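Local coordinates for effector protein HopAB2 (Pseudomonas syringae, PDB 2FD4) that acts as an E3 ubiquitin ligase through this C-terminal domain, suppressing programmed cell death and immunity in susceptible host plants, at residues 62-67 with 115-120. Numbering follows the deposited sequence.
Sequences IGLAGN and KYAFRI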
ATOM      1  N   ILE A  62      -2.920   0.849   1.938  1.00 45.66           N
ATOM      2  CA  ILE A  62      -2.579  -0.551   1.705  1.00 46.15           C
ATOM      3  C   ILE A  62      -1.759  -1.065   2.888  1.00 46.55           C
ATOM      4  O   ILE A  62      -1.132  -0.290   3.649  1.00 48.14           O
ATOM      5  CB  ILE A  62      -1.788  -0.720   0.418  1.00 45.18           C
ATOM      6  CG1 ILE A  62      -0.468   0.090   0.486  1.00 45.85           C
ATOM      7  CG2 ILE A  62      -2.612  -0.312  -0.748  1.00 45.19           C
ATOM      8  CD1 ILE A  62       0.497  -0.254  -0.649  1.00 47.21           C
ATOM      9  N   GLY A  63      -1.717  -2.376   2.981  1.00 46.26           N
ATOM     10  CA  GLY A  63      -0.648  -3.071   3.679  1.00 45.52           C
ATOM     11  C   GLY A  63       0.307  -3.661   2.712  1.00 46.31           C
ATOM     12  O   GLY A  63      -0.087  -4.258   1.686  1.00 45.79           O
ATOM     13  N   LEU A  64       1.594  -3.431   2.955  1.00 46.05           N
ATOM     14  CA  LEU A  64       2.643  -3.971   2.121  1.00 46.45           C
ATOM     15  C   LEU A  64       3.299  -5.099   2.895  1.00 46.45           C
ATOM     16  O   LEU A  64       3.844  -4.889   3.962  1.00 46.66           O
ATOM     17  CB  LEU A  64       3.709  -2.915   1.750  1.00 46.78           C
ATOM     18  CG  LEU A  64       4.668  -3.271   0.613  1.00 45.58           C
ATOM     19  CD1 LEU A  64       4.004  -3.266  -0.738  1.00 45.73           C
ATOM     20  CD2 LEU A  64       5.902  -2.327   0.618  1.00 48.15           C
ATOM     21  N   ALA A  65       3.294  -6.287   2.304  1.00 47.00           N
ATOM     22  CA  ALA A  65       3.975  -7.464   2.852  1.00 46.71           C
ATOM     23  C   ALA A  65       5.474  -7.432   2.624  1.00 45.89           C
ATOM     24  O   ALA A  65       5.967  -6.848   1.683  1.00 44.84           O
ATOM     25  CB  ALA A  65       3.432  -8.718   2.205  1.00 46.28           C
ATOM     26  N   GLY A  66       6.205  -8.161   3.477  1.00 46.57           N
ATOM     27  CA  GLY A  66       7.650  -8.293   3.264  1.00 45.31           C
ATOM     28  C   GLY A  66       8.058  -9.370   2.295  1.00 45.48           C
ATOM     29  O   GLY A  66       9.172  -9.380   1.800  1.00 44.86           O
ATOM     30  N   ASN A  67       7.153 -10.329   2.050  1.00 45.13           N
ATOM     31  CA  ASN A  67       7.383 -11.343   1.036  1.00 45.98           C
ATOM     32  C   ASN A  67       6.209 -11.433   0.117  1.00 44.27           C
ATOM     33  O   ASN A  67       5.066 -11.239   0.584  1.00 42.38           O
ATOM     34  CB  ASN A  67       7.660 -12.669   1.719  1.00 45.51           C
ATOM     35  CG  ASN A  67       8.847 -12.532   2.649  1.00 51.93           C
ATOM     36  OD1 ASN A  67       9.979 -12.440   2.189  1.00 55.70           O
ATOM     37  ND2 ASN A  67       8.582 -12.388   3.951  1.00 56.43           N
ATOM     38  N   LYS A 115       1.612  -8.578  -5.821  1.00 47.12           N
ATOM     39  CA  LYS A 115       2.068  -9.748  -5.040  1.00 46.90           C
ATOM     40  C   LYS A 115       2.436  -9.338  -3.611  1.00 46.30           C
ATOM     41  O   LYS A 115       2.545 -10.221  -2.695  1.00 47.43           O
ATOM     42  CB  LYS A 115       3.280 -10.386  -5.717  1.00 46.62           C
ATOM     43  CG  LYS A 115       3.035 -10.885  -7.124  1.00 47.62           C
ATOM     44  CD  LYS A 115       4.278 -11.536  -7.721  1.00 49.41           C
ATOM     45  CE  LYS A 115       4.194 -11.553  -9.281  1.00 51.10           C
ATOM     46  NZ  LYS A 115       5.430 -12.142  -9.921  1.00 54.39           N
ATOM     47  N   TYR A 116       2.611  -8.032  -3.399  1.00 46.62           N
ATOM     48  CA  TYR A 116       2.983  -7.557  -2.105  1.00 46.64           C
ATOM     49  C   TYR A 116       1.936  -6.721  -1.439  1.00 45.68           C
ATOM     50  O   TYR A 116       1.976  -6.659  -0.229  1.00 44.99           O
ATOM     51  CB  TYR A 116       4.259  -6.691  -2.184  1.00 46.96           C
ATOM     52  CG  TYR A 116       5.557  -7.403  -2.458  1.00 45.50           C
ATOM     53  CD1 TYR A 116       6.428  -7.689  -1.421  1.00 46.91           C
ATOM     54  CD2 TYR A 116       5.990  -7.648  -3.747  1.00 46.20           C
ATOM     55  CE1 TYR A 116       7.605  -8.267  -1.633  1.00 46.88           C
ATOM     56  CE2 TYR A 116       7.225  -8.223  -3.984  1.00 48.99           C
ATOM     57  CZ  TYR A 116       8.021  -8.530  -2.894  1.00 51.12           C
ATOM     58  OH  TYR A 116       9.248  -9.098  -3.033  1.00 51.50           O
ATOM     59  N   ALA A 117       1.094  -6.002  -2.199  1.00 46.34           N
ATOM     60  CA  ALA A 117       0.205  -4.963  -1.626  1.00 44.47           C
ATOM     61  C   ALA A 117      -1.238  -5.463  -1.486  1.00 45.61           C
ATOM     62  O   ALA A 117      -1.748  -6.171  -2.364  1.00 43.74           O
ATOM     63  CB  ALA A 117       0.242  -3.694  -2.443  1.00 45.85           C
ATOM     64  N   PHE A 118      -1.853  -5.088  -0.364  1.00 44.93           N
ATOM     65  CA  PHE A 118      -3.249  -5.459  -0.031  1.00 45.31           C
ATOM     66  C   PHE A 118      -4.002  -4.167   0.226  1.00 45.13           C
ATOM     67  O   PHE A 118      -3.520  -3.298   0.954  1.00 44.92           O
ATOM     68  CB  PHE A 118      -3.244  -6.327   1.213  1.00 44.98           C
ATOM     69  CG  PHE A 118      -2.609  -7.639   0.974  1.00 46.00           C
ATOM     70  CD1 PHE A 118      -3.373  -8.705   0.541  1.00 44.28           C
ATOM     71  CD2 PHE A 118      -1.237  -7.805   1.112  1.00 44.18           C
ATOM     72  CE1 PHE A 118      -2.800  -9.929   0.271  1.00 44.58           C
ATOM     73  CE2 PHE A 118      -0.642  -9.030   0.832  1.00 42.63           C
ATOM     74  CZ  PHE A 118      -1.435 -10.098   0.414  1.00 45.63           C
ATOM     75  N   ARG A 119      -5.109  -3.953  -0.474  1.00 44.06           N
ATOM     76  CA  ARG A 119      -5.965  -2.804  -0.216  1.00 44.46           C
ATOM     77  C   ARG A 119      -6.854  -3.002   1.016  1.00 45.85           C
ATOM     78  O   ARG A 119      -7.531  -4.033   1.154  1.00 44.24           O
ATOM     79  CB  ARG A 119      -6.809  -2.525  -1.478  1.00 44.85           C
ATOM     80  CG  ARG A 119      -7.835  -1.488  -1.270  1.00 44.43           C
ATOM     81  CD  ARG A 119      -8.370  -0.995  -2.574  1.00 47.57           C
ATOM     82  NE  ARG A 119      -9.289  -1.926  -3.128  1.00 47.61           N
ATOM     83  CZ  ARG A 119     -10.599  -1.982  -2.885  1.00 50.42           C
ATOM     84  NH1 ARG A 119     -11.231  -1.112  -2.074  1.00 53.16           N
ATOM     85  NH2 ARG A 119     -11.310  -2.931  -3.464  1.00 46.26           N
ATOM     86  N   ILE A 120      -6.821  -2.027   1.948  1.00 45.62           N
ATOM     87  CA  ILE A 120      -7.619  -2.145   3.158  1.00 46.89           C
ATOM     88  C   ILE A 120      -9.012  -1.540   2.923  1.00 47.24           C
ATOM     89  O   ILE A 120      -9.139  -0.383   2.501  1.00 46.82           O
ATOM     90  CB  ILE A 120      -6.937  -1.494   4.368  1.00 46.78           C
ATOM     91  CG1 ILE A 120      -5.464  -1.911   4.463  1.00 46.66           C
ATOM     92  CG2 ILE A 120      -7.667  -1.875   5.668  1.00 45.94           C
ATOM     93  CD1 ILE A 120      -5.216  -3.402   4.284  1.00 47.75           C
TER
HETATM   94  O   HOH W   1      10.750  -8.418   0.047  1.00 43.76           O
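G63 and F118 face each other as the antiparallel hydrogen-bonded pair of strands 62-65 and 117-120, each giving its N-H to the other's carbonyl: G63 N to F118 O at 2.9 Å, F118 N to G63 O at 2.8 Å. A third bond, A65 N to Y116 O, is nearly straight (176° at the hydrogen) and carries the pairing on to Y116, where the chain passes from a short helix into the strand.

The tightly packed part is this strand pair, with I62, L64 and A117 on one face. The chi1 of I62 (60°) sets CG1 between its backbone N and carbonyl carbon; from there chi2, close to 180°, extends CD1 to 3.9 Å from A117 CB, whose small methyl suits a place between I62 and L64. L64 CD1 reaches over to the partner strand, 3.7 Å from Y116 CB, the two side chains crossing at a slant, while helix 88-97 covers both I62 and L64. On the other face, with no side chain on G63, the F118 ring edge lies against G63 O and I120 CD1 sits 3.9 Å from G63 N. The Y116 ring is packed too, its edge in plane with A65 O and G66 O and CD1 3.2 Å from A65 O.

Past the outer end of that ring the contact loosens at G66, and polar N67 and K115 suit the exposed margin.

These are the two central strands of a four-stranded mixed sheet, the core of a U-box/RING-like E3 ligase domain; L64 also lies beside P102, an inferred E2-binding residue.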